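Local coordinates for protein putative glucoamylase (Bacteroides uniformis, PDB 4GL3) that is a putative glucoamylase that probably hydrolyses glycosidic bonds in glucose-containing saccharides, with a helix-rich fold of the six-hairpin glycosidase clan, at residues Q77-M82 with Q139-D144; W101-N106 with I113-K118; A162-F167 with Y200-S205; K294-K299 with G322-T327. All blocks are in the same frame, centred on the assembly; numbering follows the deposited sequence. Where two conformers were deposited one is given.

Contact 1. Residues Q77-M82 with Q139-D144; sequences QGAERM and QYFTKD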
# COMPACT_ATOMS: atom_id res chain seq x y z
N GLN A 77 -19.31 1.52 15.13
CA GLN A 77 -19.25 0.44 14.15
C GLN A 77 -17.85 0.14 13.74
O GLN A 77 -17.47 -1.04 13.60
CB GLN A 77 -20.07 0.72 12.90
CG GLN A 77 -21.57 0.75 13.11
CD GLN A 77 -22.27 1.26 11.85
OE1 GLN A 77 -21.94 2.30 11.29
NE2 GLN A 77 -23.22 0.50 11.38
N GLY A 78 -17.07 1.18 13.51
CA GLY A 78 -15.73 1.01 13.04
C GLY A 78 -14.83 0.35 14.09
O GLY A 78 -14.00 -0.50 13.77
N ALA A 79 -15.00 0.76 15.34
CA ALA A 79 -14.26 0.19 16.47
C ALA A 79 -14.61 -1.29 16.65
O ALA A 79 -13.74 -2.13 16.91
CB ALA A 79 -14.56 0.98 17.75
N GLU A 80 -15.89 -1.61 16.50
CA GLU A 80 -16.34 -2.99 16.63
C GLU A 80 -15.65 -3.88 15.60
O GLU A 80 -15.09 -4.96 15.94
CB GLU A 80 -17.87 -3.06 16.51
CG GLU A 80 -18.44 -4.48 16.54
CD GLU A 80 -19.95 -4.47 16.41
OE1 GLU A 80 -20.48 -3.72 15.54
OE2 GLU A 80 -20.60 -5.18 17.18
N ARG A 81 -15.65 -3.41 14.35
CA ARG A 81 -14.95 -4.12 13.27
C ARG A 81 -13.44 -4.25 13.55
O ARG A 81 -12.86 -5.31 13.38
CB ARG A 81 -15.16 -3.40 11.92
CG ARG A 81 -14.53 -4.07 10.68
CD ARG A 81 -15.12 -5.45 10.39
NE ARG A 81 -16.55 -5.39 10.12
CZ ARG A 81 -17.08 -5.27 8.90
NH1 ARG A 81 -16.33 -5.22 7.81
NH2 ARG A 81 -18.38 -5.23 8.77
N MSE A 82 -12.80 -3.15 13.93
CA MSE A 82 -11.39 -3.14 14.23
C MSE A 82 -11.04 -4.16 15.33
O MSE A 82 -10.04 -4.88 15.22
CB MSE A 82 -10.94 -1.73 14.65
CG MSE A 82 -9.43 -1.58 14.82
SE MSE A 82 -8.43 -1.76 13.17
CE MSE A 82 -9.57 -0.64 12.08
N GLN A 139 -3.06 4.85 17.12
CA GLN A 139 -3.04 6.28 17.37
C GLN A 139 -4.39 6.93 17.16
O GLN A 139 -4.57 8.08 17.58
CB GLN A 139 -1.98 6.96 16.48
CG GLN A 139 -0.58 6.43 16.75
CD GLN A 139 -0.12 6.68 18.18
OE1 GLN A 139 -0.13 5.77 19.03
NE2 GLN A 139 0.23 7.93 18.48
N TYR A 140 -5.34 6.24 16.54
CA TYR A 140 -6.69 6.82 16.30
C TYR A 140 -7.71 6.43 17.38
O TYR A 140 -8.47 7.28 17.84
CB TYR A 140 -7.23 6.31 14.96
CG TYR A 140 -8.62 6.86 14.62
CD1 TYR A 140 -8.78 8.19 14.19
CD2 TYR A 140 -9.75 6.07 14.71
CE1 TYR A 140 -10.03 8.69 13.86
CE2 TYR A 140 -11.00 6.56 14.40
CZ TYR A 140 -11.13 7.87 13.97
OH TYR A 140 -12.34 8.34 13.69
N PHE A 141 -7.75 5.15 17.74
CA PHE A 141 -8.72 4.63 18.74
C PHE A 141 -8.29 4.86 20.19
O PHE A 141 -7.97 3.91 20.91
CB PHE A 141 -9.00 3.14 18.50
CG PHE A 141 -9.70 2.88 17.20
CD1 PHE A 141 -11.04 3.13 17.08
CD2 PHE A 141 -9.00 2.46 16.11
CE1 PHE A 141 -11.69 2.95 15.87
CE2 PHE A 141 -9.63 2.23 14.91
CZ PHE A 141 -10.99 2.46 14.80
N THR A 142 -8.33 6.13 20.59
CA THR A 142 -7.75 6.61 21.84
C THR A 142 -8.76 6.79 22.97
O THR A 142 -8.39 7.25 24.03
CB THR A 142 -7.04 7.97 21.61
OG1 THR A 142 -8.00 8.88 21.11
CG2 THR A 142 -5.96 7.88 20.58
N LYS A 143 -10.02 6.44 22.77
CA LYS A 143 -11.04 6.61 23.81
C LYS A 143 -10.81 5.65 24.97
O LYS A 143 -10.36 4.53 24.77
CB LYS A 143 -12.44 6.34 23.26
CG LYS A 143 -12.85 7.24 22.12
CD LYS A 143 -14.35 7.21 21.95
CE LYS A 143 -14.84 8.44 21.22
NZ LYS A 143 -16.31 8.49 21.38
N ASP A 144 -11.13 6.07 26.17
CA ASP A 144 -11.05 5.20 27.32
C ASP A 144 -12.39 4.45 27.42
O ASP A 144 -13.29 4.86 28.13
CB ASP A 144 -10.81 6.05 28.59
CG ASP A 144 -10.74 5.20 29.86
OD1 ASP A 144 -10.53 3.96 29.78
OD2 ASP A 144 -10.92 5.77 30.95

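Contact 2. Residues W101-N106 with I113-K118; sequences WAHWMN and IPFSRK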
# COMPACT_ATOMS: atom_id res chain seq x y z
N TRP A 101 2.79 -12.63 9.81
CA TRP A 101 1.83 -13.47 9.09
C TRP A 101 2.31 -13.79 7.68
O TRP A 101 3.22 -13.13 7.15
CB TRP A 101 0.45 -12.75 9.04
CG TRP A 101 -0.04 -12.31 10.40
CD1 TRP A 101 -0.67 -13.07 11.32
CD2 TRP A 101 0.08 -10.99 10.99
NE1 TRP A 101 -1.00 -12.30 12.44
CE2 TRP A 101 -0.52 -11.03 12.25
CE3 TRP A 101 0.63 -9.79 10.56
CZ2 TRP A 101 -0.56 -9.94 13.08
CZ3 TRP A 101 0.60 -8.70 11.39
CH2 TRP A 101 -0.02 -8.77 12.62
N ALA A 102 1.66 -14.81 7.11
CA ALA A 102 1.74 -15.14 5.69
C ALA A 102 1.09 -14.05 4.79
O ALA A 102 0.39 -13.15 5.27
CB ALA A 102 1.15 -16.54 5.42
N HIS A 103 1.43 -14.09 3.49
CA HIS A 103 0.83 -13.21 2.48
C HIS A 103 -0.69 -13.48 2.46
O HIS A 103 -1.49 -12.56 2.54
CB HIS A 103 1.53 -13.47 1.16
CG HIS A 103 1.12 -12.58 0.02
ND1 HIS A 103 1.89 -12.48 -1.13
CD2 HIS A 103 0.01 -11.82 -0.20
CE1 HIS A 103 1.28 -11.66 -1.99
NE2 HIS A 103 0.14 -11.26 -1.45
N TRP A 104 -1.06 -14.75 2.33
CA TRP A 104 -2.46 -15.17 2.29
C TRP A 104 -2.80 -16.07 3.47
O TRP A 104 -1.98 -16.89 3.86
CB TRP A 104 -2.74 -15.95 1.01
CG TRP A 104 -2.84 -15.14 -0.25
CD1 TRP A 104 -2.87 -13.81 -0.36
CD2 TRP A 104 -2.96 -15.66 -1.57
NE1 TRP A 104 -3.00 -13.44 -1.68
CE2 TRP A 104 -3.05 -14.56 -2.44
CE3 TRP A 104 -2.99 -16.96 -2.10
CZ2 TRP A 104 -3.18 -14.70 -3.83
CZ3 TRP A 104 -3.14 -17.11 -3.49
CH2 TRP A 104 -3.22 -15.97 -4.34
N MSE A 105 -3.99 -15.90 4.02
CA MSE A 105 -4.57 -16.83 4.98
C MSE A 105 -6.06 -17.03 4.73
O MSE A 105 -6.72 -16.23 4.00
CB MSE A 105 -4.38 -16.35 6.44
CG MSE A 105 -4.99 -15.04 6.77
SE MSE A 105 -4.99 -14.61 8.69
CE MSE A 105 -3.09 -14.72 8.98
N ASN A 106 -6.58 -18.11 5.29
CA ASN A 106 -7.99 -18.38 5.18
C ASN A 106 -8.72 -17.35 6.05
O ASN A 106 -8.44 -17.26 7.24
CB ASN A 106 -8.26 -19.81 5.59
CG ASN A 106 -9.70 -20.20 5.46
OD1 ASN A 106 -10.59 -19.58 6.06
ND2 ASN A 106 -9.94 -21.28 4.74
N ILE A 113 -2.40 -19.86 3.75
CA ILE A 113 -2.54 -20.38 2.35
C ILE A 113 -1.26 -20.02 1.64
O ILE A 113 -0.93 -18.86 1.54
CB ILE A 113 -3.71 -19.74 1.58
CG1 ILE A 113 -5.01 -20.10 2.32
CG2 ILE A 113 -3.79 -20.27 0.12
CD1 ILE A 113 -6.24 -19.27 1.90
N PRO A 114 -0.48 -21.01 1.22
CA PRO A 114 0.76 -20.68 0.51
C PRO A 114 0.54 -19.84 -0.71
O PRO A 114 -0.45 -20.05 -1.44
CB PRO A 114 1.31 -22.05 0.10
CG PRO A 114 0.68 -23.04 1.03
CD PRO A 114 -0.69 -22.47 1.35
N PHE A 115 1.43 -18.87 -0.91
CA PHE A 115 1.40 -18.03 -2.09
C PHE A 115 2.12 -18.74 -3.27
O PHE A 115 1.73 -18.56 -4.41
CB PHE A 115 2.02 -16.68 -1.78
CG PHE A 115 1.81 -15.66 -2.88
CD1 PHE A 115 0.55 -15.10 -3.09
CD2 PHE A 115 2.86 -15.29 -3.71
CE1 PHE A 115 0.34 -14.17 -4.11
CE2 PHE A 115 2.64 -14.33 -4.71
CZ PHE A 115 1.38 -13.80 -4.92
N SER A 116 3.14 -19.54 -2.98
CA SER A 116 3.79 -20.41 -3.95
C SER A 116 4.37 -21.60 -3.17
O SER A 116 4.28 -21.68 -1.95
CB SER A 116 4.87 -19.65 -4.70
OG SER A 116 5.92 -19.32 -3.82
N ARG A 117 4.96 -22.53 -3.89
CA ARG A 117 5.43 -23.78 -3.30
C ARG A 117 6.30 -23.63 -2.06
O ARG A 117 6.07 -24.32 -1.08
CB ARG A 117 6.11 -24.61 -4.36
CG ARG A 117 6.51 -26.03 -3.90
CD ARG A 117 6.81 -26.91 -5.09
NE ARG A 117 7.20 -28.27 -4.69
CZ ARG A 117 8.41 -28.80 -4.76
NH1 ARG A 117 9.44 -28.11 -5.26
NH2 ARG A 117 8.59 -30.05 -4.39
N LYS A 118 7.29 -22.74 -2.10
CA LYS A 118 8.19 -22.53 -0.99
C LYS A 118 7.85 -21.28 -0.16
O LYS A 118 8.54 -20.98 0.81
CB LYS A 118 9.61 -22.45 -1.52
CG LYS A 118 10.11 -23.71 -2.22
CD LYS A 118 11.62 -23.76 -2.26
CE LYS A 118 12.12 -25.02 -2.97
NZ LYS A 118 13.60 -25.07 -3.10
O HOH W 1 0.89 -16.84 1.72

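Contact 3. Residues A162-F167 with Y200-S205; sequences AEWNFF and YILGAS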
# COMPACT_ATOMS: atom_id res chain seq x y z
N ALA A 162 6.54 -8.55 16.90
CA ALA A 162 6.99 -8.65 15.51
C ALA A 162 8.52 -8.65 15.50
O ALA A 162 9.12 -7.62 15.80
CB ALA A 162 6.45 -7.53 14.64
N GLU A 163 9.13 -9.79 15.13
CA GLU A 163 10.60 -10.00 15.27
C GLU A 163 11.39 -9.57 14.03
O GLU A 163 11.98 -10.39 13.31
CB GLU A 163 10.92 -11.47 15.60
CG GLU A 163 10.38 -11.97 16.94
CD GLU A 163 10.46 -13.49 17.00
OE1 GLU A 163 11.53 -14.07 16.66
OE2 GLU A 163 9.42 -14.11 17.32
N TRP A 164 11.40 -8.26 13.77
CA TRP A 164 12.05 -7.74 12.55
C TRP A 164 13.50 -8.26 12.40
O TRP A 164 13.89 -8.71 11.31
CB TRP A 164 12.02 -6.19 12.54
CG TRP A 164 10.63 -5.68 12.71
CD1 TRP A 164 10.07 -5.20 13.84
CD2 TRP A 164 9.61 -5.65 11.71
NE1 TRP A 164 8.74 -4.91 13.64
CE2 TRP A 164 8.43 -5.17 12.32
CE3 TRP A 164 9.56 -6.02 10.35
CZ2 TRP A 164 7.22 -5.04 11.63
CZ3 TRP A 164 8.37 -5.91 9.66
CH2 TRP A 164 7.19 -5.42 10.30
N ASN A 165 14.26 -8.21 13.48
CA ASN A 165 15.68 -8.51 13.35
C ASN A 165 15.97 -9.97 13.04
O ASN A 165 17.03 -10.27 12.47
CB ASN A 165 16.53 -8.06 14.54
CG ASN A 165 18.01 -8.01 14.19
OD1 ASN A 165 18.40 -7.33 13.25
ND2 ASN A 165 18.84 -8.73 14.96
N PHE A 166 15.04 -10.88 13.37
CA PHE A 166 15.17 -12.28 12.96
C PHE A 166 15.37 -12.40 11.44
O PHE A 166 16.09 -13.27 10.98
CB PHE A 166 13.92 -13.06 13.40
CG PHE A 166 13.89 -14.49 12.94
CD1 PHE A 166 14.68 -15.46 13.59
CD2 PHE A 166 13.16 -14.86 11.84
CE1 PHE A 166 14.64 -16.77 13.18
CE2 PHE A 166 13.15 -16.18 11.40
CZ PHE A 166 13.87 -17.11 12.11
N PHE A 167 14.71 -11.51 10.67
CA PHE A 167 14.70 -11.57 9.23
C PHE A 167 15.94 -11.02 8.56
O PHE A 167 16.04 -11.01 7.31
CB PHE A 167 13.38 -10.99 8.67
CG PHE A 167 12.19 -11.78 9.07
CD1 PHE A 167 11.58 -11.58 10.31
CD2 PHE A 167 11.74 -12.82 8.28
CE1 PHE A 167 10.53 -12.40 10.71
CE2 PHE A 167 10.67 -13.57 8.64
CZ PHE A 167 10.06 -13.37 9.87
N TYR A 200 11.99 -1.47 6.43
CA TYR A 200 13.21 -1.02 7.13
C TYR A 200 12.90 0.02 8.19
O TYR A 200 13.50 -0.02 9.27
CB TYR A 200 14.24 -0.47 6.15
CG TYR A 200 14.95 -1.57 5.39
CD1 TYR A 200 14.38 -2.14 4.23
CD2 TYR A 200 16.15 -2.10 5.85
CE1 TYR A 200 15.01 -3.20 3.56
CE2 TYR A 200 16.78 -3.15 5.18
CZ TYR A 200 16.22 -3.71 4.05
OH TYR A 200 16.88 -4.76 3.39
N ILE A 201 11.95 0.93 7.90
CA ILE A 201 11.54 1.93 8.89
C ILE A 201 10.93 1.25 10.14
O ILE A 201 11.30 1.59 11.24
CB ILE A 201 10.51 2.96 8.34
CG1 ILE A 201 10.98 3.67 7.06
CG2 ILE A 201 10.07 3.95 9.40
CD1 ILE A 201 12.37 4.13 7.08
N LEU A 202 10.01 0.29 9.95
CA LEU A 202 9.43 -0.42 11.09
C LEU A 202 10.50 -1.26 11.81
O LEU A 202 10.57 -1.28 13.06
CB LEU A 202 8.26 -1.30 10.67
CG LEU A 202 6.99 -0.56 10.14
CD1 LEU A 202 5.91 -1.51 9.63
CD2 LEU A 202 6.45 0.34 11.22
N GLY A 203 11.35 -1.93 11.05
CA GLY A 203 12.49 -2.67 11.66
C GLY A 203 13.33 -1.77 12.56
O GLY A 203 13.76 -2.18 13.63
N ALA A 204 13.58 -0.54 12.13
CA ALA A 204 14.41 0.40 12.90
C ALA A 204 13.64 0.93 14.10
O ALA A 204 14.28 1.36 15.08
CB ALA A 204 14.86 1.59 12.02
N SER A 205 12.31 0.93 14.00
CA SER A 205 11.41 1.51 15.02
C SER A 205 11.06 0.55 16.16
O SER A 205 10.57 0.97 17.21
CB SER A 205 10.09 1.97 14.38
OG SER A 205 10.28 2.91 13.33

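Contact 4. Residues K294-K299 with G322-T327; sequences KGYGEK and GVITPT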
# COMPACT_ATOMS: atom_id res chain seq x y z
N LYS A 294 -4.04 2.92 -27.95
CA LYS A 294 -5.24 3.77 -28.05
C LYS A 294 -5.57 4.48 -26.71
O LYS A 294 -5.57 3.85 -25.65
CB LYS A 294 -6.43 2.93 -28.51
CG LYS A 294 -7.72 3.71 -28.69
CD LYS A 294 -8.69 2.95 -29.57
CE LYS A 294 -10.12 3.44 -29.36
NZ LYS A 294 -10.95 3.17 -30.57
N GLY A 295 -5.80 5.79 -26.79
CA GLY A 295 -6.27 6.58 -25.64
C GLY A 295 -5.27 7.06 -24.59
O GLY A 295 -5.63 7.81 -23.72
N TYR A 296 -4.02 6.63 -24.66
CA TYR A 296 -3.00 7.07 -23.69
C TYR A 296 -2.84 8.58 -23.81
O TYR A 296 -2.72 9.10 -24.92
CB TYR A 296 -1.65 6.43 -24.00
CG TYR A 296 -1.39 5.05 -23.44
CD1 TYR A 296 -2.41 4.13 -23.26
CD2 TYR A 296 -0.11 4.65 -23.19
CE1 TYR A 296 -2.13 2.85 -22.74
CE2 TYR A 296 0.18 3.38 -22.69
CZ TYR A 296 -0.83 2.48 -22.47
OH TYR A 296 -0.50 1.23 -22.00
N GLY A 297 -2.80 9.30 -22.70
CA GLY A 297 -2.82 10.78 -22.77
C GLY A 297 -2.97 11.46 -21.42
O GLY A 297 -2.89 10.82 -20.38
N GLU A 298 -3.22 12.76 -21.46
CA GLU A 298 -3.37 13.58 -20.26
C GLU A 298 -4.55 13.13 -19.41
O GLU A 298 -4.51 13.26 -18.20
CB GLU A 298 -3.58 15.05 -20.65
CG GLU A 298 -2.33 15.61 -21.31
CD GLU A 298 -2.50 17.04 -21.76
OE1 GLU A 298 -3.47 17.69 -21.31
OE2 GLU A 298 -1.64 17.51 -22.55
N LYS A 299 -5.59 12.62 -20.07
CA LYS A 299 -6.80 12.19 -19.38
C LYS A 299 -6.69 10.74 -18.97
O LYS A 299 -7.45 10.28 -18.14
CB LYS A 299 -8.00 12.38 -20.31
CG LYS A 299 -8.23 13.84 -20.63
CD LYS A 299 -9.69 14.15 -20.92
CE LYS A 299 -9.92 15.66 -20.98
NZ LYS A 299 -9.30 16.33 -19.79
N GLY A 322 -0.24 -2.02 -22.85
CA GLY A 322 -1.50 -1.36 -23.30
C GLY A 322 -2.57 -1.21 -22.22
O GLY A 322 -3.68 -0.78 -22.52
N VAL A 323 -2.22 -1.56 -20.98
CA VAL A 323 -3.12 -1.62 -19.83
C VAL A 323 -2.89 -0.37 -18.96
O VAL A 323 -1.77 -0.11 -18.52
CB VAL A 323 -2.88 -2.91 -19.00
CG1 VAL A 323 -3.75 -2.96 -17.73
CG2 VAL A 323 -3.07 -4.17 -19.88
N ILE A 324 -3.93 0.43 -18.81
CA ILE A 324 -3.97 1.55 -17.85
C ILE A 324 -4.72 1.05 -16.60
O ILE A 324 -5.73 0.33 -16.68
CB ILE A 324 -4.65 2.80 -18.49
CG1 ILE A 324 -3.81 3.34 -19.66
CG2 ILE A 324 -4.90 3.91 -17.44
CD1 ILE A 324 -2.52 4.08 -19.34
N THR A 325 -4.18 1.38 -15.43
CA THR A 325 -4.65 0.86 -14.20
C THR A 325 -5.02 2.06 -13.27
O THR A 325 -4.13 2.82 -12.83
CB THR A 325 -3.53 0.03 -13.53
OG1 THR A 325 -3.12 -1.06 -14.37
CG2 THR A 325 -3.97 -0.42 -12.18
N PRO A 326 -6.33 2.23 -12.96
CA PRO A 326 -6.78 3.43 -12.25
C PRO A 326 -6.08 3.73 -10.94
O PRO A 326 -5.88 4.91 -10.64
CB PRO A 326 -8.27 3.16 -12.03
CG PRO A 326 -8.67 2.45 -13.28
CD PRO A 326 -7.49 1.50 -13.52
N THR A 327 -5.69 2.71 -10.16
CA THR A 327 -5.02 2.98 -8.91
C THR A 327 -3.71 3.75 -9.07
O THR A 327 -3.33 4.43 -8.13
CB THR A 327 -4.80 1.72 -8.06
OG1 THR A 327 -4.44 2.11 -6.72
CG2 THR A 327 -3.70 0.81 -8.64

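Contact 1. Residues Q77-M82 with Q139-D144
The ring of Phe141 lies against one side of helix 75-90 and bridges Ala79 and Met82. The turn after helix 124-140 packs here on helix 75-90, in the mainly helical fold expected for the six-hairpin clan. Phe141 is the centre of an inverse gamma turn. Its CB points toward helix 75-90, and the ring continues that way. One ring corner, CE1, meets Ala79 at CA, 3.8 Å away, and Ala79 CB is 4.0 Å from the same CE1. Within the second segment, Tyr140 CD2 lies over the centre of one face of the Phe141 ring. Helix 146-161 closes the group: Ala79 also touches Thr147 and Glu148, and Met82 touches Ile151. The carbonyl O of Phe141 accepts a hydrogen bond from Arg152 NH1, so the turn is tied to that helix too. The corner on the other side of CZ, CE2, belongs to Met82, a selenomethionine. Met82 CG is anti to the backbone N (chi1 -173°), which places it 3.8 Å from Phe141 CE2. The bends at chi2 and chi3 fold the methyl back to the same corner, with Met82 CE 4.0 Å from Phe141 CE2.

Contact 2. Residues W101-N106 with I113-K118
Phe115 packs on His103 with a face and on Trp104 with an edge, and the three form a tight cluster. Its ring makes an offset stack on the His103 imidazole, with centroids 4.1 Å apart and planes at 20°. The same ring turns its edge to the face of Trp104, the planes standing at 81°. Phe115 CE1 serves both partners: it is 3.4 Å from His103 CE1 and 3.6 Å from Trp104 CZ2. Phe115 CG is anti to the backbone N (chi1 -170°), which carries the ring toward His103 and Trp104. Strands 104-106 and 112-113 form a beta hairpin at the edge of a small antiparallel sheet. Ile113 N donates to Trp104 O at 3.0 Å. Ile113 CD1 lies against the backbone between Met105 and Asn106. The solvent side is looser. Pro114 and Phe115 are exposed there, and a water bridges the segments, accepting from Trp104 N and donating to Ile113 O. Glycerol and Tris are bound close to His103; they probably come from the crystallisation liquor, though such molecules often mark pockets. Trp104 NE1 bonds Glu43. Aromatic rings beside polar groups are consistent with a sugar-binding surface, but that role is an inference.

Contact 3. Residues A162-F167 with Y200-S205
Helix 197-205 receives the indole of Trp164 on its side, in a buried helix-to-loop junction of this mainly helical fold. Trp164 starts a short 3-10 segment, 164-167, that follows helix 146-161 and the inverse gamma turn centred on Glu163. Its CG is anti to the carbonyl carbon (chi1 -54°), and this sends the ring toward the helix. The indole presents one face to two successive residues. Leu202 CB sits over the six-membered ring in a CH-pi contact, 4.2 Å from the centroid and 20° off the ring normal. Gly203 N lies above the same face, also off centre. The backbones are close here, with Trp164 CA 5.2 Å from Gly203 CA. Gly203 has no side chain, so its CA can come to 3.7 Å from Trp164 CB. Leu202 also reaches the far end of the indole, where its CD1 is 4.2 Å from Trp164 CH2. The side-chain part is apolar, while the indole face also meets backbone. Other helices close in around it. Trp164 touches Ala128 of helix 124-140, and Leu202 touches Phe131 of that helix. Trp159 of helix 146-161 meets the Trp164 ring at about 55° and also touches Leu202, so the group joins helices 124-140, 146-161 and 197-205 with the 3-10 segment. The last turn of helix 197-205 carries its own side-chain bond, in which Ser205 OG donates to Ile201 O at 2.7 Å, from above the plane of that carbonyl.

Contact 4. Residues K294-K299 with G322-T327
Tyr296 and Ile324 run past each other in opposite directions, the phenol ring reaching one way and the isoleucine branch the other. The methyl CD1 of Ile324 sits over one face of the ring, off centre toward the rim. This is a CH-pi contact, with Ile324 CD1 3.9 Å from the Tyr296 centroid and 21° off the ring normal. Ile324 CG1 also meets the ring, at Tyr296 CE1, 3.5 Å away. Ile324 CG1 is anti to the carbonyl carbon, and a further bend at chi2 (-74°) brings CD1 over the ring. Through Tyr296, the loop after helix 271-288 packs on the loop leading into helix 326-331. Both belong to the putative glucoamylase family region. At its far end the ring meets backbone: Tyr296 OH is 3.1 Å from Gly322 CA, and Gly322 O lies at the ring edge, near its plane. The hydroxyl is hydrogen-bonded to Asp320 OD1, which holds it against the backbone at Gly322. Tyr293 meets the Tyr296 ring at about 45°. Ile324 also packs on Phe365 of strand 365-366, and its backbone is hydrogen-bonded to that residue.

How the contacts relate
Contact 2 is nested along the chain inside the loop closed by contact 1. Contact 3 and then contact 4 follow in series. Contacts 1, 2 and 3 share helix 124-140 as a common neighbour, with centres 20 to 29 Å apart. Contact 1 takes in the end of that helix, while His103 of contact 2 and Trp164 of contact 3 touch it. Contacts 2 and 3 are the closest pair, their nearest atoms about 7 Å apart. Helix 146-161 borders contacts 1 and 3. Contact 2 adds the small sheet of strands 51-53, 104-106 and 112-113. Contact 4 is remote, its centre 32 to 38 Å from the others and across the chain's centre from contacts 1 and 3. There it joins the loops next to helices 271-288 and 326-331.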